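Local coordinates for protein carboxypeptidase 1 (Deinococcus radiodurans str. R1, PDB 5GIV) that probably removes amino acids one at a time from the C-terminus of peptides with broad specificity, as a zinc-dependent metallocarboxypeptidase of the M32 family, at residues A[182-196]-A[489-503]. Numbering follows the deposited sequence.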
loop_
_atom_site.group_PDB
_atom_site.type_symbol
_atom_site.label_atom_id
_atom_site.label_comp_id
_atom_site.label_asym_id
_atom_site.label_seq_id
_atom_site.Cartn_x
_atom_site.Cartn_y
_atom_site.Cartn_z
ATOM N N ALA A 182 -22.941 -9.125 -37.790
ATOM C CA ALA A 182 -22.585 -10.529 -37.612
ATOM C C ALA A 182 -22.997 -11.073 -36.244
ATOM O O ALA A 182 -23.443 -12.225 -36.147
ATOM C CB ALA A 182 -21.078 -10.726 -37.822
ATOM N N LEU A 183 -22.852 -10.280 -35.177
ATOM C CA LEU A 183 -23.016 -10.847 -33.839
ATOM C C LEU A 183 -24.474 -10.913 -33.387
ATOM O O LEU A 183 -24.846 -11.873 -32.698
ATOM C CB LEU A 183 -22.165 -10.079 -32.820
ATOM C CG LEU A 183 -20.658 -10.258 -33.057
ATOM C CD1 LEU A 183 -19.825 -9.580 -31.975
ATOM C CD2 LEU A 183 -20.281 -11.741 -33.211
ATOM N N VAL A 184 -25.314 -9.944 -33.770
ATOM C CA VAL A 184 -26.728 -9.993 -33.382
ATOM C C VAL A 184 -27.397 -11.281 -33.839
ATOM O O VAL A 184 -28.043 -11.947 -33.011
ATOM C CB VAL A 184 -27.470 -8.750 -33.902
ATOM C CG1 VAL A 184 -28.966 -8.896 -33.659
ATOM C CG2 VAL A 184 -26.956 -7.480 -33.235
ATOM N N PRO A 185 -27.331 -11.671 -35.111
ATOM C CA PRO A 185 -27.964 -12.940 -35.508
ATOM C C PRO A 185 -27.346 -14.143 -34.824
ATOM O O PRO A 185 -28.063 -15.069 -34.430
ATOM C CB PRO A 185 -27.762 -12.972 -37.029
ATOM C CG PRO A 185 -27.424 -11.535 -37.411
ATOM C CD PRO A 185 -26.722 -10.958 -36.245
ATOM N N LEU A 186 -26.023 -14.171 -34.685
ATOM C CA LEU A 186 -25.383 -15.297 -34.015
ATOM C C LEU A 186 -25.800 -15.367 -32.546
ATOM O O LEU A 186 -26.034 -16.454 -32.007
ATOM C CB LEU A 186 -23.862 -15.181 -34.142
ATOM C CG LEU A 186 -23.028 -16.262 -33.451
ATOM C CD1 LEU A 186 -23.373 -17.624 -34.034
ATOM C CD2 LEU A 186 -21.548 -15.981 -33.596
ATOM N N ALA A 187 -25.908 -14.211 -31.885
ATOM C CA ALA A 187 -26.347 -14.203 -30.494
ATOM C C ALA A 187 -27.809 -14.614 -30.388
ATOM O O ALA A 187 -28.180 -15.406 -29.513
ATOM C CB ALA A 187 -26.120 -12.823 -29.870
ATOM N N ASP A 188 -28.665 -14.063 -31.254
ATOM C CA ASP A 188 -30.070 -14.448 -31.226
ATOM C C ASP A 188 -30.223 -15.942 -31.457
ATOM O O ASP A 188 -31.044 -16.598 -30.805
ATOM C CB ASP A 188 -30.862 -13.644 -32.258
ATOM C CG ASP A 188 -31.081 -12.190 -31.835
ATOM O OD1 ASP A 188 -30.827 -11.842 -30.662
ATOM O OD2 ASP A 188 -31.517 -11.387 -32.680
ATOM N N ALA A 189 -29.436 -16.505 -32.377
ATOM C CA ALA A 189 -29.522 -17.942 -32.614
ATOM C C ALA A 189 -29.050 -18.722 -31.401
ATOM O O ALA A 189 -29.653 -19.742 -31.042
ATOM C CB ALA A 189 -28.708 -18.341 -33.844
ATOM N N VAL A 190 -27.985 -18.254 -30.746
ATOM C CA VAL A 190 -27.510 -18.945 -29.551
ATOM C C VAL A 190 -28.556 -18.870 -28.448
ATOM O O VAL A 190 -28.862 -19.872 -27.793
ATOM C CB VAL A 190 -26.155 -18.379 -29.093
ATOM C CG1 VAL A 190 -25.808 -18.922 -27.732
ATOM C CG2 VAL A 190 -25.064 -18.748 -30.090
ATOM N N ILE A 191 -29.155 -17.697 -28.254
ATOM C CA ILE A 191 -30.159 -17.553 -27.209
ATOM C C ILE A 191 -31.373 -18.415 -27.504
ATOM O O ILE A 191 -31.980 -18.979 -26.585
ATOM C CB ILE A 191 -30.542 -16.072 -27.059
ATOM C CG1 ILE A 191 -29.359 -15.285 -26.470
ATOM C CG2 ILE A 191 -31.831 -15.927 -26.249
ATOM C CD1 ILE A 191 -29.507 -13.786 -26.565
ATOM N N ALA A 192 -31.731 -18.561 -28.781
ATOM C CA ALA A 192 -32.904 -19.340 -29.146
ATOM C C ALA A 192 -32.645 -20.831 -29.087
ATOM O O ALA A 192 -33.597 -21.604 -28.954
ATOM C CB ALA A 192 -33.392 -18.958 -30.547
ATOM N N ALA A 193 -31.386 -21.250 -29.185
ATOM C CA ALA A 193 -31.076 -22.674 -29.111
ATOM C C ALA A 193 -31.208 -23.220 -27.688
ATOM O O ALA A 193 -31.613 -24.371 -27.504
ATOM C CB ALA A 193 -29.676 -22.929 -29.654
ATOM N N GLY A 194 -30.881 -22.432 -26.678
ATOM C CA GLY A 194 -30.949 -22.955 -25.327
ATOM C C GLY A 194 -29.566 -23.127 -24.709
ATOM O O GLY A 194 -28.560 -23.320 -25.406
ATOM N N ALA A 195 -29.514 -23.072 -23.309
ATOM C CA ALA A 195 -28.245 -22.980 -22.591
ATOM C C ALA A 195 -27.767 -24.332 -22.070
ATOM O O ALA A 195 -28.569 -25.213 -21.750
ATOM C CB ALA A 195 -28.366 -22.012 -21.408
ATOM N N PRO A 196 -26.461 -24.493 -21.908
ATOM C CA PRO A 196 -25.944 -25.706 -21.275
ATOM C C PRO A 196 -26.286 -25.705 -19.794
ATOM O O PRO A 196 -26.707 -24.698 -19.225
ATOM C CB PRO A 196 -24.437 -25.604 -21.500
ATOM C CG PRO A 196 -24.185 -24.107 -21.544
ATOM C CD PRO A 196 -25.400 -23.520 -22.216
ATOM N N TYR A 489 -11.730 -12.018 -35.548
ATOM C CA TYR A 489 -12.660 -12.000 -34.424
ATOM C C TYR A 489 -13.975 -12.678 -34.778
ATOM O O TYR A 489 -14.454 -13.543 -34.037
ATOM C CB TYR A 489 -12.886 -10.552 -33.981
ATOM C CG TYR A 489 -13.825 -10.350 -32.811
ATOM C CD1 TYR A 489 -13.592 -10.970 -31.585
ATOM C CD2 TYR A 489 -14.901 -9.467 -32.905
ATOM C CE1 TYR A 489 -14.437 -10.762 -30.506
ATOM C CE2 TYR A 489 -15.748 -9.248 -31.832
ATOM C CZ TYR A 489 -15.508 -9.893 -30.632
ATOM O OH TYR A 489 -16.338 -9.672 -29.562
ATOM N N LEU A 490 -14.580 -12.302 -35.908
ATOM C CA LEU A 490 -15.865 -12.890 -36.271
ATOM C C LEU A 490 -15.718 -14.359 -36.629
ATOM O O LEU A 490 -16.601 -15.169 -36.328
ATOM C CB LEU A 490 -16.502 -12.114 -37.420
ATOM C CG LEU A 490 -16.835 -10.653 -37.096
ATOM C CD1 LEU A 490 -17.454 -9.960 -38.297
ATOM C CD2 LEU A 490 -17.743 -10.547 -35.852
ATOM N N LYS A 491 -14.603 -14.728 -37.256
ATOM C CA LYS A 491 -14.383 -16.135 -37.560
ATOM C C LYS A 491 -14.283 -16.963 -36.285
ATOM O O LYS A 491 -14.850 -18.058 -36.200
ATOM C CB LYS A 491 -13.106 -16.308 -38.380
ATOM C CG LYS A 491 -12.846 -17.762 -38.710
ATOM C CD LYS A 491 -11.553 -17.979 -39.474
ATOM C CE LYS A 491 -11.315 -19.483 -39.628
ATOM N NZ LYS A 491 -9.950 -19.839 -40.131
ATOM N N TYR A 492 -13.587 -16.435 -35.273
ATOM C CA TYR A 492 -13.413 -17.154 -34.016
ATOM C C TYR A 492 -14.749 -17.390 -33.320
ATOM O O TYR A 492 -15.029 -18.499 -32.859
ATOM C CB TYR A 492 -12.442 -16.389 -33.108
ATOM C CG TYR A 492 -12.697 -16.579 -31.624
ATOM C CD1 TYR A 492 -12.455 -17.800 -31.014
ATOM C CD2 TYR A 492 -13.154 -15.529 -30.835
ATOM C CE1 TYR A 492 -12.675 -17.985 -29.676
ATOM C CE2 TYR A 492 -13.380 -15.701 -29.482
ATOM C CZ TYR A 492 -13.140 -16.936 -28.907
ATOM O OH TYR A 492 -13.368 -17.139 -27.566
ATOM N N LEU A 493 -15.585 -16.355 -33.226
ATOM C CA LEU A 493 -16.853 -16.490 -32.515
ATOM C C LEU A 493 -17.812 -17.401 -33.273
ATOM O O LEU A 493 -18.401 -18.329 -32.694
ATOM C CB LEU A 493 -17.469 -15.111 -32.300
ATOM C CG LEU A 493 -16.736 -14.180 -31.339
ATOM C CD1 LEU A 493 -17.386 -12.808 -31.369
ATOM C CD2 LEU A 493 -16.744 -14.757 -29.931
ATOM N N ARG A 494 -17.952 -17.173 -34.585
ATOM C CA ARG A 494 -18.827 -18.018 -35.390
ATOM C C ARG A 494 -18.424 -19.482 -35.263
ATOM O O ARG A 494 -19.279 -20.360 -35.091
ATOM C CB ARG A 494 -18.765 -17.571 -36.848
ATOM C CG ARG A 494 -19.499 -16.274 -37.132
ATOM C CD ARG A 494 -19.294 -15.814 -38.570
ATOM N NE ARG A 494 -20.201 -14.724 -38.927
ATOM C CZ ARG A 494 -19.900 -13.740 -39.776
ATOM N NH1 ARG A 494 -18.705 -13.696 -40.362
ATOM N NH2 ARG A 494 -20.797 -12.796 -40.040
ATOM N N GLY A 495 -17.121 -19.759 -35.299
ATOM C CA GLY A 495 -16.668 -21.131 -35.155
ATOM C C GLY A 495 -16.922 -21.684 -33.765
ATOM O O GLY A 495 -17.395 -22.814 -33.606
ATOM N N LYS A 496 -16.596 -20.901 -32.735
ATOM C CA LYS A 496 -16.728 -21.399 -31.370
ATOM C C LYS A 496 -18.188 -21.630 -30.998
ATOM O O LYS A 496 -18.553 -22.706 -30.506
ATOM C CB LYS A 496 -16.074 -20.419 -30.396
ATOM C CG LYS A 496 -16.267 -20.784 -28.932
ATOM C CD LYS A 496 -15.649 -19.721 -28.027
ATOM C CE LYS A 496 -15.835 -20.092 -26.572
ATOM N NZ LYS A 496 -15.212 -19.106 -25.670
ATOM N N TYR A 497 -19.041 -20.631 -31.234
ATOM C CA TYR A 497 -20.432 -20.728 -30.817
ATOM C C TYR A 497 -21.274 -21.500 -31.816
ATOM O O TYR A 497 -22.245 -22.154 -31.422
ATOM C CB TYR A 497 -20.988 -19.323 -30.578
ATOM C CG TYR A 497 -20.412 -18.764 -29.301
ATOM C CD1 TYR A 497 -19.222 -18.046 -29.305
ATOM C CD2 TYR A 497 -21.023 -19.025 -28.075
ATOM C CE1 TYR A 497 -18.680 -17.574 -28.127
ATOM C CE2 TYR A 497 -20.486 -18.564 -26.897
ATOM C CZ TYR A 497 -19.323 -17.838 -26.923
ATOM O OH TYR A 497 -18.798 -17.390 -25.738
ATOM N N GLY A 498 -20.899 -21.480 -33.094
ATOM C CA GLY A 498 -21.529 -22.386 -34.035
ATOM C C GLY A 498 -21.413 -23.831 -33.597
ATOM O O GLY A 498 -22.376 -24.594 -33.686
ATOM N N GLU A 499 -20.248 -24.215 -33.071
ATOM C CA GLU A 499 -20.036 -25.597 -32.656
ATOM C C GLU A 499 -20.615 -25.886 -31.273
ATOM O O GLU A 499 -21.037 -27.020 -31.013
ATOM C CB GLU A 499 -18.543 -25.928 -32.684
ATOM C CG GLU A 499 -18.238 -27.420 -32.660
ATOM C CD GLU A 499 -18.083 -27.971 -31.250
ATOM O OE1 GLU A 499 -17.403 -27.311 -30.431
ATOM O OE2 GLU A 499 -18.638 -29.058 -30.957
ATOM N N LEU A 500 -20.644 -24.888 -30.380
ATOM C CA LEU A 500 -21.198 -25.099 -29.045
ATOM C C LEU A 500 -22.703 -25.304 -29.096
ATOM O O LEU A 500 -23.235 -26.186 -28.411
ATOM C CB LEU A 500 -20.865 -23.917 -28.131
ATOM C CG LEU A 500 -19.599 -24.013 -27.279
ATOM C CD1 LEU A 500 -19.223 -22.660 -26.708
ATOM C CD2 LEU A 500 -19.789 -25.024 -26.161
ATOM N N TYR A 501 -23.404 -24.527 -29.923
ATOM C CA TYR A 501 -24.860 -24.504 -29.916
ATOM C C TYR A 501 -25.492 -25.101 -31.166
ATOM O O TYR A 501 -26.722 -25.046 -31.304
ATOM C CB TYR A 501 -25.357 -23.063 -29.723
ATOM C CG TYR A 501 -24.980 -22.528 -28.368
ATOM C CD1 TYR A 501 -23.709 -22.028 -28.120
ATOM C CD2 TYR A 501 -25.876 -22.595 -27.312
ATOM C CE1 TYR A 501 -23.363 -21.568 -26.859
ATOM C CE2 TYR A 501 -25.544 -22.147 -26.058
ATOM C CZ TYR A 501 -24.291 -21.635 -25.832
ATOM O OH TYR A 501 -23.976 -21.198 -24.567
ATOM N N GLY A 502 -24.696 -25.650 -32.083
ATOM C CA GLY A 502 -25.261 -26.167 -33.317
ATOM C C GLY A 502 -25.989 -25.111 -34.116
ATOM O O GLY A 502 -27.103 -25.359 -34.590
ATOM N N VAL A 503 -25.405 -23.929 -34.252
ATOM C CA VAL A 503 -26.043 -22.862 -35.009
ATOM C C VAL A 503 -25.133 -22.385 -36.128
ATOM O O VAL A 503 -25.525 -21.518 -36.912
ATOM C CB VAL A 503 -26.446 -21.680 -34.098
ATOM C CG1 VAL A 503 -27.384 -22.149 -33.008
ATOM C CG2 VAL A 503 -25.220 -21.029 -33.489
ATOM O OXT VAL A 503 -23.999 -22.850 -36.275
#
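V190 sets its CG1 methyl squarely over the middle of the Y501 ring. CG1 stands 3.4 Å from the ring centroid and 3° off the ring normal, a CH-pi contact. The torsion explains this: CG1 lies anti to the backbone N (chi1 170°), and CG2 is left to reach V503 and CB of Y497. The Y501 ring meets G194 at its edge, where the carbonyl O of G194 lies near the ring plane, 3.3 Å from CE2. CD of P196 comes obliquely to the same ring, 3.6 Å from OH. That hydroxyl is hydrogen-bonded to the backbone O of N341, which ties down the far end of the ring.

G502 takes positive phi, and the C-terminal residue V503 faces helix 169-193. Its CG2 meets CD1 of L186 at 3.9 Å, with the two side chains at about a right angle. Its CB lies against CB of A189. L186 splits its branches: CD1 goes to V503, while CD2 rests on the backbone of R494, 3.8 Å from CA.

Toward the N-terminal ends of the segments, L183 sets CD2 against both CD1 of L493, at 3.6 Å, and CD2 of L490. CD1 of L493 also lies over one face of the Y489 ring, offset toward its rim. The Y489 side chain is about 13 Å from the bound zinc ion. L490 touches A182 through CD1.

The axes of 182-193 and 489-501 run nearly parallel, at 19°, and come within 10.3 Å. Their interface is largely apolar and joins the C-terminal helix 487-501 to the end of helix 169-193. Helix 333-339 touches P196 and L500, and helix 420-439 packs on Y489.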